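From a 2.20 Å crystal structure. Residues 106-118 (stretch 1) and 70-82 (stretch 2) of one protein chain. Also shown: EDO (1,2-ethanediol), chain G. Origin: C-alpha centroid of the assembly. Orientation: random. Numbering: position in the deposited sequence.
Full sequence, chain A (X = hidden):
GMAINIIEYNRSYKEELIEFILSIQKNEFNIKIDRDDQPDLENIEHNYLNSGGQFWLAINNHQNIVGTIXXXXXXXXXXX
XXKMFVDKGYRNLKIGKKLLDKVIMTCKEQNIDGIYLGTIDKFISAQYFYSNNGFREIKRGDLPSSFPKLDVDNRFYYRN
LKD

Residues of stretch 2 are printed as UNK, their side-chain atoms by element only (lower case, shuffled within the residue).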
# COMPACT_ATOMS: atom_id res chain seq x y z
N THR A 106 -3.75 -9.96 -8.50
CA THR A 106 -3.69 -10.95 -7.42
C THR A 106 -5.03 -11.04 -6.69
O THR A 106 -5.45 -12.12 -6.27
CB THR A 106 -2.52 -10.65 -6.45
OG1 THR A 106 -1.32 -10.43 -7.21
CG2 THR A 106 -2.30 -11.79 -5.41
N CYS A 107 -5.71 -9.91 -6.53
CA CYS A 107 -7.03 -9.89 -5.92
C CYS A 107 -8.04 -10.68 -6.76
O CYS A 107 -8.89 -11.39 -6.22
CB CYS A 107 -7.54 -8.45 -5.79
SG CYS A 107 -6.78 -7.48 -4.53
N LYS A 108 -7.94 -10.57 -8.08
CA LYS A 108 -8.83 -11.31 -8.95
C LYS A 108 -8.63 -12.82 -8.79
O LYS A 108 -9.61 -13.57 -8.71
CB LYS A 108 -8.69 -10.86 -10.40
CG LYS A 108 -9.24 -9.43 -10.57
CD LYS A 108 -9.12 -8.90 -11.99
CE LYS A 108 -9.75 -7.49 -12.15
NZ LYS A 108 -9.55 -7.01 -13.56
N GLU A 109 -7.37 -13.26 -8.73
CA GLU A 109 -7.09 -14.68 -8.51
C GLU A 109 -7.65 -15.15 -7.17
O GLU A 109 -8.09 -16.28 -7.04
CB GLU A 109 -5.59 -14.96 -8.50
CG GLU A 109 -4.85 -14.72 -9.80
CD GLU A 109 -3.33 -14.73 -9.61
OE1 GLU A 109 -2.86 -14.94 -8.47
OE2 GLU A 109 -2.61 -14.50 -10.60
N GLN A 110 -7.62 -14.28 -6.17
CA GLN A 110 -8.02 -14.66 -4.82
C GLN A 110 -9.48 -14.35 -4.45
O GLN A 110 -9.85 -14.47 -3.29
CB GLN A 110 -7.04 -14.07 -3.82
CG GLN A 110 -5.66 -14.74 -3.94
CD GLN A 110 -4.58 -14.08 -3.10
OE1 GLN A 110 -4.87 -13.31 -2.18
NE2 GLN A 110 -3.32 -14.40 -3.42
N ASN A 111 -10.30 -14.02 -5.45
CA ASN A 111 -11.73 -13.71 -5.25
C ASN A 111 -12.04 -12.55 -4.30
O ASN A 111 -12.97 -12.61 -3.49
CB ASN A 111 -12.48 -14.98 -4.84
CG ASN A 111 -12.40 -16.06 -5.91
OD1 ASN A 111 -12.85 -15.84 -7.04
ND2 ASN A 111 -11.81 -17.21 -5.57
N ILE A 112 -11.22 -11.50 -4.38
CA ILE A 112 -11.43 -10.28 -3.61
C ILE A 112 -12.23 -9.34 -4.50
O ILE A 112 -11.86 -9.08 -5.64
CB ILE A 112 -10.11 -9.67 -3.12
CG1 ILE A 112 -9.49 -10.59 -2.07
CG2 ILE A 112 -10.32 -8.27 -2.55
CD1 ILE A 112 -8.07 -10.21 -1.68
N ASP A 113 -13.34 -8.86 -3.96
CA ASP A 113 -14.30 -8.03 -4.67
C ASP A 113 -13.98 -6.54 -4.71
O ASP A 113 -14.49 -5.82 -5.58
CB ASP A 113 -15.67 -8.21 -4.02
CG ASP A 113 -16.25 -9.58 -4.31
OD1 ASP A 113 -15.95 -10.10 -5.40
OD2 ASP A 113 -16.99 -10.12 -3.47
N GLY A 114 -13.12 -6.08 -3.81
CA GLY A 114 -12.87 -4.66 -3.74
C GLY A 114 -11.75 -4.32 -2.82
O GLY A 114 -11.36 -5.15 -2.04
N ILE A 115 -11.31 -3.06 -2.90
CA ILE A 115 -10.18 -2.53 -2.18
C ILE A 115 -10.54 -1.19 -1.57
O ILE A 115 -10.87 -0.23 -2.30
CB ILE A 115 -8.95 -2.30 -3.14
CG1 ILE A 115 -8.61 -3.58 -3.93
CG2 ILE A 115 -7.73 -1.79 -2.35
CD1 ILE A 115 -7.47 -3.43 -4.93
N TYR A 116 -10.49 -1.14 -0.24
CA TYR A 116 -10.67 0.08 0.52
C TYR A 116 -9.30 0.62 0.88
O TYR A 116 -8.34 -0.13 0.93
CB TYR A 116 -11.44 -0.21 1.82
CG TYR A 116 -12.91 -0.47 1.65
CD1 TYR A 116 -13.82 0.57 1.67
CD2 TYR A 116 -13.41 -1.76 1.50
CE1 TYR A 116 -15.16 0.36 1.53
CE2 TYR A 116 -14.78 -1.99 1.34
CZ TYR A 116 -15.64 -0.91 1.37
OH TYR A 116 -17.00 -1.05 1.24
N LEU A 117 -9.21 1.91 1.16
CA LEU A 117 -8.00 2.47 1.72
C LEU A 117 -8.33 3.75 2.47
O LEU A 117 -9.32 4.41 2.18
CB LEU A 117 -6.92 2.74 0.65
CG LEU A 117 -7.09 3.84 -0.39
CD1 LEU A 117 -6.57 5.16 0.11
CD2 LEU A 117 -6.43 3.47 -1.68
N GLY A 118 -7.50 4.06 3.46
CA GLY A 118 -7.51 5.33 4.15
C GLY A 118 -6.13 5.94 3.92
O GLY A 118 -5.14 5.22 3.83
N UNK A 70 1.10 -2.84 0.02
CA UNK A 70 0.55 -3.91 0.84
C UNK A 70 -0.96 -4.02 0.69
O UNK A 70 -1.64 -3.07 0.30
N UNK A 71 -1.48 -5.20 1.02
CA UNK A 71 -2.91 -5.43 1.04
C UNK A 71 -3.24 -6.33 2.20
O UNK A 71 -2.59 -7.40 2.39
c UNK A 71 -4.92 -6.22 -0.42
c UNK A 71 -5.51 -5.01 -1.15
c UNK A 71 -5.35 -7.47 -1.11
c UNK A 71 -3.39 -6.11 -0.26
N UNK A 72 -4.24 -5.93 2.98
CA UNK A 72 -4.82 -6.85 3.97
C UNK A 72 -6.20 -7.30 3.52
O UNK A 72 -6.97 -6.57 2.91
c UNK A 72 -3.39 -6.12 5.96
c UNK A 72 -6.04 -4.68 7.01
c UNK A 72 -5.64 -5.04 5.57
c UNK A 72 -4.84 -6.31 5.44
N UNK A 73 -6.51 -8.53 3.87
CA UNK A 73 -7.78 -9.11 3.60
C UNK A 73 -8.77 -8.83 4.74
O UNK A 73 -8.46 -9.04 5.91
c UNK A 73 -8.88 -11.30 3.04
n UNK A 73 -11.40 -13.66 -0.08
c UNK A 73 -8.72 -12.47 2.13
c UNK A 73 -7.59 -10.61 3.36
n UNK A 73 -10.01 -12.76 1.51
c UNK A 73 -10.17 -13.47 0.40
n UNK A 73 -9.12 -13.97 -0.24
N UNK A 74 -9.95 -8.31 4.40
CA UNK A 74 -11.01 -8.00 5.39
C UNK A 74 -12.04 -9.10 5.35
O UNK A 74 -11.88 -10.03 4.59
c UNK A 74 -9.88 -5.22 6.06
c UNK A 74 -10.81 -5.46 4.83
c UNK A 74 -11.69 -6.68 5.04
c UNK A 74 -11.73 -4.27 4.54
N UNK A 75 -13.10 -8.99 6.15
CA UNK A 75 -14.25 -9.92 6.07
C UNK A 75 -15.06 -9.63 4.79
O UNK A 75 -14.86 -8.61 4.15
c UNK A 75 -16.02 -11.05 7.58
o UNK A 75 -16.80 -11.05 8.56
o UNK A 75 -15.89 -12.08 6.86
c UNK A 75 -15.19 -9.78 7.29
N UNK A 76 -15.93 -10.55 4.41
CA UNK A 76 -16.89 -10.31 3.32
C UNK A 76 -16.19 -10.06 1.96
O UNK A 76 -16.65 -9.26 1.12
c UNK A 76 -17.82 -9.14 3.71
n UNK A 76 -19.14 -7.63 2.32
o UNK A 76 -19.73 -9.80 2.33
c UNK A 76 -18.97 -8.89 2.71
N UNK A 77 -15.06 -10.73 1.79
CA UNK A 77 -14.24 -10.72 0.58
C UNK A 77 -13.78 -9.34 0.13
O UNK A 77 -13.53 -9.14 -1.06
o UNK A 77 -14.28 -13.59 0.28
n UNK A 77 -16.40 -13.37 -0.46
c UNK A 77 -14.94 -11.46 -0.56
c UNK A 77 -15.18 -12.90 -0.22
N UNK A 78 -13.61 -8.43 1.08
CA UNK A 78 -13.06 -7.14 0.77
C UNK A 78 -11.59 -7.10 1.21
O UNK A 78 -11.06 -8.07 1.74
c UNK A 78 -15.34 -5.97 0.93
c UNK A 78 -17.16 -4.74 -1.06
c UNK A 78 -13.90 -6.04 1.42
se UNK A 78 -15.37 -5.42 -0.92
N UNK A 79 -10.94 -5.97 0.97
CA UNK A 79 -9.52 -5.82 1.29
C UNK A 79 -9.19 -4.36 1.57
O UNK A 79 -9.99 -3.48 1.23
o UNK A 79 -8.89 -5.48 -1.02
c UNK A 79 -8.68 -6.30 0.12
N UNK A 80 -8.04 -4.13 2.20
CA UNK A 80 -7.52 -2.80 2.45
C UNK A 80 -6.09 -2.65 1.93
O UNK A 80 -5.20 -3.48 2.24
c UNK A 80 -7.58 -2.49 3.93
N UNK A 81 -5.87 -1.58 1.17
CA UNK A 81 -4.54 -1.23 0.65
C UNK A 81 -3.75 -0.53 1.76
O UNK A 81 -4.29 0.27 2.50
c UNK A 81 -3.51 -0.36 -1.59
c UNK A 81 -3.44 -1.70 -2.34
c UNK A 81 -3.63 0.79 -2.59
c UNK A 81 -4.66 -0.35 -0.59
N UNK A 82 -2.48 -0.90 1.88
CA UNK A 82 -1.59 -0.37 2.89
C UNK A 82 -0.20 -0.08 2.34
O UNK A 82 0.25 -0.69 1.37
n UNK A 82 -4.57 -0.13 6.55
c UNK A 82 -3.11 -0.45 6.70
c UNK A 82 -2.79 -1.80 6.14
c UNK A 82 -2.80 -1.78 4.64
c UNK A 82 -1.46 -1.34 4.05
C1 EDO G . -3.25 3.37 1.57
O1 EDO G . -2.82 3.92 2.81
C2 EDO G . -2.09 2.79 0.80
O2 EDO G . -0.93 3.47 1.23
O HOH W 1 -5.84 1.54 4.47
O HOH W 2 -4.13 3.10 5.97

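Position 70 has no side-chain atoms and touches nothing on stretch 1, so it is G70. A CB here would be crowded by the backbone O of position 82, at 3.2 Å, and glycine avoids this. Position 71 carries four carbons forked at the second, and they reach C107, I112 and I115: L71. Its CD2 lies 3.7 Å from C107 SG and 3.9 Å from I112 CD1, a greasy bridge between helix and loop. Position 72 also has four carbons, but forked at the first with one arm two carbons long, directed away from stretch 1: I72, whose branched chain is common in strands.

Position 73 shows three carbons, a nitrogen, then a carbon bearing two more nitrogens, reaching Q110 and I112: R73. Its length brings the guanidinium to the end of the helix, where NH1 donates to Q110 O (3.2 Å) and I112 CG1 packs over one face, 3.9 Å from CZ. Position 74, four carbons forked at the second and near the Y116 ring, is L74; its CD1 meets Y116 CD2 at 4.3 Å.

Position 75 has two carbons, the second with two oxygens, out of reach of stretch 1: D75, exposed as suits a charge. Position 76 has two carbons, the second carrying one oxygen and one nitrogen, without contact to stretch 1: N76, whose N gives D75 OD1 a weak hydrogen bond (2.9 Å). Position 77 has the same atoms, but its CB lies 3.7 Å from N111 O: N77. Both have positive phi, as a type I' turn requires at its centre, and asparagine tolerates this well. N77 OD1 accepts from R73 NH2 (2.9 Å), while N77 O receives D113 N (2.9 Å).

Position 78 is an unbranched chain of two carbons, selenium and a carbon, touching G114 and Y116: M78, as selenomethionine. Its SE lies 3.7 Å from G114 N, and its CG is 4.0 Å from Y116 CE2, at the ring's edge. Position 79 has one carbon and one oxygen, close to G114: S79. Small enough to fit beside I112 and I115, it donates from OG to G114 O (2.7 Å). Position 80, a single carbon on the same face of the sheet as Y116, is A80, its methyl suiting a buried site. Position 81, four carbons forked at the second against I115 and L117, is L81; its CB sits 3.8 Å from I115 CG2 and its CD2 4.0 Å from L117 CD2. Position 82, four carbons in a row ending in nitrogen, not touching stretch 1, is K82; its long chain lets NZ donate to a water that also accepts from G118 N.

The contact works as a parallel strand pairing. Y116 N donates to S79 O (2.8 Å) and Y116 O accepts from L81 N (2.9 Å), fixing the register. L71 and L81 pack against I115, while M78 and L74 pack against Y116; R73 and N77 tie the turn region to the segment following the helix.

Stretch 2 70-82: GLIRLDNNMSALK
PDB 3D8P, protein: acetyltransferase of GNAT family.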